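Local coordinates for lipoate-protein ligase, putative (Streptococcus pneumoniae, PDB 1VQZ) that is a putative lipoate-protein ligase, built from a lipoyl protein ligase A/B catalytic domain and a bacterial lipoate protein ligase C-terminal domain, at residues E30-F34 / Y96-S100; A86-D90 / V165-L170. All coordinates share one frame. Residue numbers count along the deposited sequence, not the author numbering.

Contact 1: E30-F34 / Y96-S100. With EDO (1,2-ethanediol), chain N; EDO (1,2-ethanediol), chain L.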
ATOM      1  N   GLU A  30      -3.700   6.665  10.362  1.00 28.05           N
ATOM      2  CA  GLU A  30      -4.344   5.501   9.739  1.00 31.08           C
ATOM      3  C   GLU A  30      -3.899   4.220  10.429  1.00 31.69           C
ATOM      4  O   GLU A  30      -4.735   3.336  10.726  1.00 33.45           O
ATOM      5  CB  GLU A  30      -4.040   5.441   8.227  1.00 28.84           C
ATOM      6  CG  GLU A  30      -4.719   4.284   7.482  1.00 26.38           C
ATOM      7  CD  GLU A  30      -4.198   4.132   6.084  1.00 31.38           C
ATOM      8  OE1 GLU A  30      -2.965   4.076   5.938  1.00 35.84           O
ATOM      9  OE2 GLU A  30      -5.021   4.079   5.133  1.00 35.30           O
ATOM     10  N   GLU A  31      -2.596   4.099  10.693  1.00 30.07           N
ATOM     11  CA  GLU A  31      -2.106   2.917  11.393  1.00 29.59           C
ATOM     12  C   GLU A  31      -2.694   2.781  12.803  1.00 28.96           C
ATOM     13  O   GLU A  31      -2.989   1.647  13.306  1.00 30.35           O
ATOM     14  CB  GLU A  31      -0.574   2.939  11.497  1.00 31.68           C
ATOM     15  CG  GLU A  31      -0.016   1.615  12.001  1.00 30.51           C
ATOM     16  CD  GLU A  31       1.497   1.618  12.192  1.00 29.20           C
ATOM     17  OE1 GLU A  31       2.061   2.529  12.844  1.00 37.29           O
ATOM     18  OE2 GLU A  31       2.108   0.674  11.715  1.00 33.99           O
ATOM     19  N   TYR A  32      -2.837   3.923  13.468  1.00 28.78           N
ATOM     20  CA  TYR A  32      -3.436   3.956  14.796  1.00 28.55           C
ATOM     21  C   TYR A  32      -4.887   3.430  14.787  1.00 26.98           C
ATOM     22  O   TYR A  32      -5.274   2.629  15.623  1.00 27.03           O
ATOM     23  CB  TYR A  32      -3.380   5.359  15.373  1.00 30.13           C
ATOM     24  CG  TYR A  32      -3.666   5.367  16.849  1.00 31.78           C
ATOM     25  CD1 TYR A  32      -2.673   5.033  17.773  1.00 30.08           C
ATOM     26  CD2 TYR A  32      -4.919   5.708  17.328  1.00 31.28           C
ATOM     27  CE1 TYR A  32      -2.922   5.000  19.158  1.00 33.98           C
ATOM     28  CE2 TYR A  32      -5.192   5.699  18.728  1.00 36.51           C
ATOM     29  CZ  TYR A  32      -4.177   5.339  19.636  1.00 28.19           C
ATOM     30  OH  TYR A  32      -4.438   5.339  20.980  1.00 35.49           O
ATOM     31  N   ALA A  33      -5.685   3.862  13.811  1.00 26.95           N
ATOM     32  CA  ALA A  33      -7.008   3.338  13.660  1.00 25.90           C
ATOM     33  C   ALA A  33      -6.970   1.820  13.382  1.00 27.12           C
ATOM     34  O   ALA A  33      -7.687   1.049  14.033  1.00 28.59           O
ATOM     35  CB  ALA A  33      -7.763   4.126  12.566  1.00 28.50           C
ATOM     36  N   PHE A  34      -6.122   1.384  12.439  1.00 27.73           N
ATOM     37  CA  PHE A  34      -6.019  -0.029  12.069  1.00 25.77           C
ATOM     38  C   PHE A  34      -5.612  -0.890  13.260  1.00 27.64           C
ATOM     39  O   PHE A  34      -6.277  -1.898  13.599  1.00 26.25           O
ATOM     40  CB  PHE A  34      -4.969  -0.141  10.982  1.00 26.95           C
ATOM     41  CG  PHE A  34      -4.775  -1.526  10.409  1.00 29.22           C
ATOM     42  CD1 PHE A  34      -5.832  -2.456  10.334  1.00 26.54           C
ATOM     43  CD2 PHE A  34      -3.539  -1.854   9.813  1.00 32.98           C
ATOM     44  CE1 PHE A  34      -5.650  -3.718   9.720  1.00 25.57           C
ATOM     45  CE2 PHE A  34      -3.352  -3.098   9.211  1.00 33.69           C
ATOM     46  CZ  PHE A  34      -4.415  -4.033   9.174  1.00 25.44           C
ATOM     47  N   TYR A  96      -8.550   6.755   0.850  1.00 28.40           N
ATOM     48  CA  TYR A  96      -9.634   6.146   1.613  1.00 28.99           C
ATOM     49  C   TYR A  96      -9.037   5.042   2.460  1.00 31.11           C
ATOM     50  O   TYR A  96      -8.021   4.394   2.069  1.00 28.30           O
ATOM     51  CB  TYR A  96     -10.781   5.592   0.715  1.00 26.71           C
ATOM     52  CG  TYR A  96     -10.369   4.444  -0.180  1.00 31.55           C
ATOM     53  CD1 TYR A  96      -9.849   4.663  -1.462  1.00 30.06           C
ATOM     54  CD2 TYR A  96     -10.457   3.130   0.282  1.00 32.90           C
ATOM     55  CE1 TYR A  96      -9.438   3.586  -2.256  1.00 27.81           C
ATOM     56  CE2 TYR A  96     -10.050   2.074  -0.479  1.00 37.09           C
ATOM     57  CZ  TYR A  96      -9.542   2.287  -1.740  1.00 35.20           C
ATOM     58  OH  TYR A  96      -9.174   1.169  -2.453  1.00 34.04           O
ATOM     59  N   THR A  97      -9.693   4.801   3.601  1.00 29.58           N
ATOM     60  CA  THR A  97      -9.322   3.724   4.528  1.00 29.21           C
ATOM     61  C   THR A  97     -10.569   2.995   5.028  1.00 30.07           C
ATOM     62  O   THR A  97     -11.462   3.618   5.551  1.00 27.89           O
ATOM     63  CB  THR A  97      -8.641   4.321   5.732  1.00 32.73           C
ATOM     64  OG1 THR A  97      -7.505   5.059   5.292  1.00 31.18           O
ATOM     65  CG2 THR A  97      -8.235   3.285   6.704  1.00 29.16           C
ATOM     66  N   ILE A  98     -10.619   1.681   4.840  1.00 30.60           N
ATOM     67  CA  ILE A  98     -11.714   0.820   5.294  1.00 28.75           C
ATOM     68  C   ILE A  98     -11.100  -0.262   6.185  1.00 28.03           C
ATOM     69  O   ILE A  98     -10.450  -1.161   5.698  1.00 29.16           O
ATOM     70  CB  ILE A  98     -12.398   0.156   4.109  1.00 29.66           C
ATOM     71  CG1 ILE A  98     -12.760   1.214   3.060  1.00 35.22           C
ATOM     72  CG2 ILE A  98     -13.660  -0.613   4.523  1.00 27.89           C
ATOM     73  CD1 ILE A  98     -13.044   0.598   1.721  1.00 38.90           C
ATOM     74  N   ILE A  99     -11.351  -0.168   7.483  1.00 25.25           N
ATOM     75  CA  ILE A  99     -10.888  -1.128   8.483  1.00 25.88           C
ATOM     76  C   ILE A  99     -12.012  -1.924   9.078  1.00 28.93           C
ATOM     77  O   ILE A  99     -13.093  -1.379   9.406  1.00 27.43           O
ATOM     78  CB  ILE A  99     -10.177  -0.382   9.603  1.00 26.00           C
ATOM     79  CG1 ILE A  99      -8.892   0.271   9.064  1.00 24.36           C
ATOM     80  CG2 ILE A  99      -9.879  -1.297  10.777  1.00 27.06           C
ATOM     81  CD1 ILE A  99      -8.528   1.548   9.786  1.00 29.16           C
ATOM     82  N   SER A 100     -11.770  -3.227   9.234  1.00 29.34           N
ATOM     83  CA  SER A 100     -12.820  -4.145   9.750  1.00 29.87           C
ATOM     84  C   SER A 100     -12.215  -5.309  10.496  1.00 29.37           C
ATOM     85  O   SER A 100     -11.205  -5.868  10.081  1.00 31.97           O
ATOM     86  CB  SER A 100     -13.675  -4.702   8.620  1.00 32.97           C
ATOM     87  OG  SER A 100     -12.823  -5.447   7.764  1.00 37.21           O
TER
HETATM   88  C1  EDO N 412       2.146   0.892  16.706  1.00 47.95           C
HETATM   89  O1  EDO N 412       1.085   0.335  15.937  1.00 44.79           O
HETATM   90  C2  EDO N 412       2.758   2.001  15.870  1.00 47.72           C
HETATM   91  O2  EDO N 412       3.561   1.473  14.818  1.00 32.47           O
HETATM   92  C1  EDO L 410      -0.662   5.466   2.012  1.00 33.27           C
HETATM   93  O1  EDO L 410      -1.236   5.469   0.725  1.00 22.97           O
HETATM   94  C2  EDO L 410      -1.557   4.569   2.834  1.00 33.45           C
HETATM   95  O2  EDO L 410      -1.297   4.743   4.209  1.00 27.87           O
HETATM   96  O   HOH W   1      -5.322   5.297   2.403  1.00 23.56           O

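Contact 2: A86-D90 / V165-L170. With EDO (1,2-ethanediol), chain L.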
ATOM      1  N   ALA A  86       5.555   2.177  -5.826  1.00 29.33           N
ATOM      2  CA  ALA A  86       5.541   3.581  -5.491  1.00 28.99           C
ATOM      3  C   ALA A  86       4.338   4.297  -6.078  1.00 28.68           C
ATOM      4  O   ALA A  86       3.935   4.056  -7.213  1.00 30.82           O
ATOM      5  CB  ALA A  86       6.844   4.262  -5.940  1.00 25.01           C
ATOM      6  N   VAL A  87       3.766   5.172  -5.269  1.00 30.86           N
ATOM      7  CA  VAL A  87       2.605   5.954  -5.670  1.00 31.29           C
ATOM      8  C   VAL A  87       2.822   7.448  -5.382  1.00 29.29           C
ATOM      9  O   VAL A  87       3.337   7.791  -4.328  1.00 27.91           O
ATOM     10  CB  VAL A  87       1.355   5.451  -4.929  1.00 30.84           C
ATOM     11  CG1 VAL A  87       0.154   6.127  -5.430  1.00 35.61           C
ATOM     12  CG2 VAL A  87       1.219   3.953  -5.120  1.00 35.80           C
ATOM     13  N   TYR A  88       2.405   8.308  -6.329  1.00 26.88           N
ATOM     14  CA  TYR A  88       2.388   9.752  -6.143  1.00 27.50           C
ATOM     15  C   TYR A  88       1.077  10.266  -5.572  1.00 26.84           C
ATOM     16  O   TYR A  88      -0.009  10.031  -6.113  1.00 30.78           O
ATOM     17  CB  TYR A  88       2.712  10.502  -7.449  1.00 29.58           C
ATOM     18  CG  TYR A  88       2.796  11.992  -7.250  1.00 31.60           C
ATOM     19  CD1 TYR A  88       3.831  12.550  -6.487  1.00 28.42           C
ATOM     20  CD2 TYR A  88       1.854  12.852  -7.828  1.00 29.29           C
ATOM     21  CE1 TYR A  88       3.915  13.925  -6.275  1.00 27.43           C
ATOM     22  CE2 TYR A  88       1.918  14.271  -7.602  1.00 27.89           C
ATOM     23  CZ  TYR A  88       2.948  14.782  -6.837  1.00 28.63           C
ATOM     24  OH  TYR A  88       3.043  16.134  -6.673  1.00 29.68           O
ATOM     25  N   HIS A  89       1.207  10.990  -4.483  1.00 26.77           N
ATOM     26  CA  HIS A  89       0.118  11.726  -3.881  1.00 29.91           C
ATOM     27  C   HIS A  89       0.320  13.213  -4.030  1.00 28.15           C
ATOM     28  O   HIS A  89       1.443  13.720  -3.895  1.00 27.31           O
ATOM     29  CB  HIS A  89       0.074  11.420  -2.372  1.00 31.09           C
ATOM     30  CG  HIS A  89      -0.376  10.040  -2.031  1.00 29.95           C
ATOM     31  ND1 HIS A  89       0.070   8.919  -2.695  1.00 40.86           N
ATOM     32  CD2 HIS A  89      -1.143   9.586  -1.003  1.00 30.80           C
ATOM     33  CE1 HIS A  89      -0.460   7.840  -2.139  1.00 29.07           C
ATOM     34  NE2 HIS A  89      -1.173   8.218  -1.088  1.00 34.66           N
ATOM     35  N   ASP A  90      -0.791  13.911  -4.215  1.00 29.19           N
ATOM     36  CA  ASP A  90      -0.848  15.334  -4.087  1.00 28.05           C
ATOM     37  C   ASP A  90      -2.180  15.758  -3.475  1.00 30.96           C
ATOM     38  O   ASP A  90      -3.005  14.908  -3.088  1.00 30.28           O
ATOM     39  CB  ASP A  90      -0.465  16.031  -5.427  1.00 29.39           C
ATOM     40  CG  ASP A  90      -1.551  15.977  -6.514  1.00 29.59           C
ATOM     41  OD1 ASP A  90      -2.708  15.599  -6.269  1.00 31.88           O
ATOM     42  OD2 ASP A  90      -1.220  16.331  -7.679  1.00 28.52           O
ATOM     43  N   VAL A 165      -4.984  14.517  -9.860  1.00 27.02           N
ATOM     44  CA  VAL A 165      -3.604  14.338  -9.541  1.00 24.10           C
ATOM     45  C   VAL A 165      -2.763  14.747 -10.755  1.00 24.02           C
ATOM     46  O   VAL A 165      -3.150  14.499 -11.916  1.00 27.22           O
ATOM     47  CB  VAL A 165      -3.343  12.856  -9.152  1.00 25.76           C
ATOM     48  CG1 VAL A 165      -1.864  12.639  -8.725  1.00 30.15           C
ATOM     49  CG2 VAL A 165      -4.303  12.450  -8.041  1.00 27.40           C
ATOM     50  N   ASP A 166      -1.604  15.331 -10.513  1.00 26.36           N
ATOM     51  CA  ASP A 166      -0.621  15.520 -11.593  1.00 29.20           C
ATOM     52  C   ASP A 166       0.025  14.169 -11.879  1.00 28.81           C
ATOM     53  O   ASP A 166       0.841  13.668 -11.103  1.00 29.35           O
ATOM     54  CB  ASP A 166       0.376  16.592 -11.188  1.00 29.58           C
ATOM     55  CG  ASP A 166       1.326  16.984 -12.307  1.00 32.98           C
ATOM     56  OD1 ASP A 166       1.349  16.340 -13.391  1.00 32.07           O
ATOM     57  OD2 ASP A 166       2.083  17.946 -12.059  1.00 32.92           O
ATOM     58  N   LEU A 167      -0.364  13.561 -12.999  1.00 30.56           N
ATOM     59  CA  LEU A 167       0.087  12.215 -13.345  1.00 29.54           C
ATOM     60  C   LEU A 167       1.501  12.221 -13.954  1.00 30.48           C
ATOM     61  O   LEU A 167       2.007  11.158 -14.291  1.00 27.34           O
ATOM     62  CB  LEU A 167      -0.887  11.551 -14.336  1.00 29.31           C
ATOM     63  CG  LEU A 167      -2.359  11.459 -13.921  1.00 33.80           C
ATOM     64  CD1 LEU A 167      -3.232  10.902 -15.096  1.00 39.41           C
ATOM     65  CD2 LEU A 167      -2.530  10.668 -12.655  1.00 40.33           C
ATOM     66  N   SER A 168       2.116  13.404 -14.115  1.00 28.81           N
ATOM     67  CA  SER A 168       3.438  13.508 -14.734  1.00 29.67           C
ATOM     68  C   SER A 168       4.608  13.443 -13.747  1.00 30.62           C
ATOM     69  O   SER A 168       5.764  13.324 -14.161  1.00 30.66           O
ATOM     70  CB  SER A 168       3.543  14.805 -15.552  1.00 31.11           C
ATOM     71  OG  SER A 168       3.729  15.928 -14.698  1.00 30.99           O
ATOM     72  N   VAL A 169       4.324  13.523 -12.453  1.00 27.31           N
ATOM     73  CA  VAL A 169       5.388  13.672 -11.468  1.00 28.37           C
ATOM     74  C   VAL A 169       6.101  12.350 -11.171  1.00 28.42           C
ATOM     75  O   VAL A 169       7.325  12.309 -11.138  1.00 29.25           O
ATOM     76  CB  VAL A 169       4.843  14.317 -10.149  1.00 25.42           C
ATOM     77  CG1 VAL A 169       5.948  14.519  -9.101  1.00 30.96           C
ATOM     78  CG2 VAL A 169       4.147  15.601 -10.442  1.00 28.61           C
ATOM     79  N   LEU A 170       5.346  11.269 -10.979  1.00 26.40           N
ATOM     80  CA  LEU A 170       5.937   9.994 -10.548  1.00 29.42           C
ATOM     81  C   LEU A 170       7.167   9.585 -11.353  1.00 30.49           C
ATOM     82  O   LEU A 170       8.167   9.147 -10.784  1.00 29.55           O
ATOM     83  CB  LEU A 170       4.892   8.844 -10.631  1.00 32.01           C
ATOM     84  CG  LEU A 170       5.360   7.480 -10.076  1.00 30.15           C
ATOM     85  CD1 LEU A 170       5.617   7.556  -8.554  1.00 30.65           C
ATOM     86  CD2 LEU A 170       4.326   6.441 -10.433  1.00 32.19           C
TER
HETATM   87  C1  EDO L 410      -0.662   5.466   2.012  1.00 33.27           C
HETATM   88  O1  EDO L 410      -1.236   5.469   0.725  1.00 22.97           O
HETATM   89  C2  EDO L 410      -1.557   4.569   2.834  1.00 33.45           C
HETATM   90  O2  EDO L 410      -1.297   4.743   4.209  1.00 27.87           O

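Contact 1: E30-F34 / Y96-S100
Helix 23-36 packs here on one face of the large mixed beta-sheet of the lipoyl protein ligase A/B catalytic domain, an alpha/beta packing in which residues 30-34 run nearly along strand segment 96-100, with 17° between their N-to-C directions and 9.5 Å between the axes at closest approach. The strand sits within the sheet between strands 42-47 and 154-162, and its alternation sends Thr97 and Ile99 toward the helix while Tyr96, Ile98 and Ser100 point away.

The apolar part centres on Ile99. The CD1 methyl of Ile99 lies 3.9 Å from Ala33 CB and 4.1 Å from Phe34 CB, and reaches to 3.6 Å from the backbone N of Phe34, so it rests against the helical turn itself. Ile99 CG2 lies at the edge of the Phe34 ring. Ala33 points its CB at the strand; Met156 of the neighbouring strand also touches Phe34.

The polar part belongs to Glu30. Its extended side chain (chi1 and chi2 both t) carries the carboxylate across to the sheet, where Thr97 OG1 donates a hydrogen bond of 2.7 Å to Glu30 OE2. The same carboxylate oxygen is also hydrogen-bonded to His158, and Thr97 OG1 to Trp47, so this buried charge sits in a polar network spanning three adjacent strands. A water donates to both Glu30 OE2 (3.0 Å) and the backbone Tyr96 O (2.9 Å), extending the link along the strand. Glu30 OE1 accepts a very short 2.5 Å hydrogen bond from O2 of the chain L 1,2-ethanediol, probably from the crystallisation liquor.

Contact 2: A86-D90 / V165-L170
Tyr88 is the centrepiece of this contact, in which the edge strand 87-89 of a small three-stranded sheet meets the loop and turn leading into helix 169-173. Its ring fits among three residues of the 165-170 segment. Val169 lies over one face in a CH-pi contact, with its CB 3.8 Å from the centroid of the Tyr88 ring and only 9° off the ring normal, while Val165 CG1 meets the ring edge 3.8 Å from Tyr88 CD2, and Asp166 O approaches Tyr88 CD2 to 3.5 Å.

Leu170 extends the apolar surface toward the start of the strand. Although its CA-to-CB bond points sideways, the end of its side chain comes nearer: Leu170 CD1 lies 4.4 Å from Ala86 CB and 4.0 Å from the backbone N of Tyr88. Ile53, on the adjacent strand, touches Ala86, Tyr88 and Leu170 and so completes this cluster.

At the other end, Val165 passes beside Asp90, and the following amide, Asp166 N, donates a nearly straight hydrogen bond of 3.0 Å to Asp90 OD2. Asp90 OD1 in turn accepts from the backbone N of Asn92. A type I turn runs from Asp166 to Val169, and Asp166 OD1 accepts from both Ser168 N (3.1 Å, a capping bond) and Ser168 OG (2.7 Å). Since the packing about Tyr88 is largely non-directional, the single hydrogen bond between the segments probably sets their register at the Asp90 end.

How the contacts relate
From the N terminus, helix 23-36 supplies the first half of contact 1. The chain then passes through strand 87-89, the first side of contact 2, before strand 93-101 closes the loop of contact 1. Contact 2 closes later, when residues 165-170 return to 86-90, so the two loops cross. Contact 1 joins the helix to the large sheet; contact 2 joins the small three-stranded sheet to the start of helix 169-173. Their centres are 22 Å apart and their nearest atoms about 8 Å, without touching, yet one 1,2-ethanediol, probably from the crystallisation liquor, spans them, hydrogen-bonded to Glu30 on one side and His89 on the other.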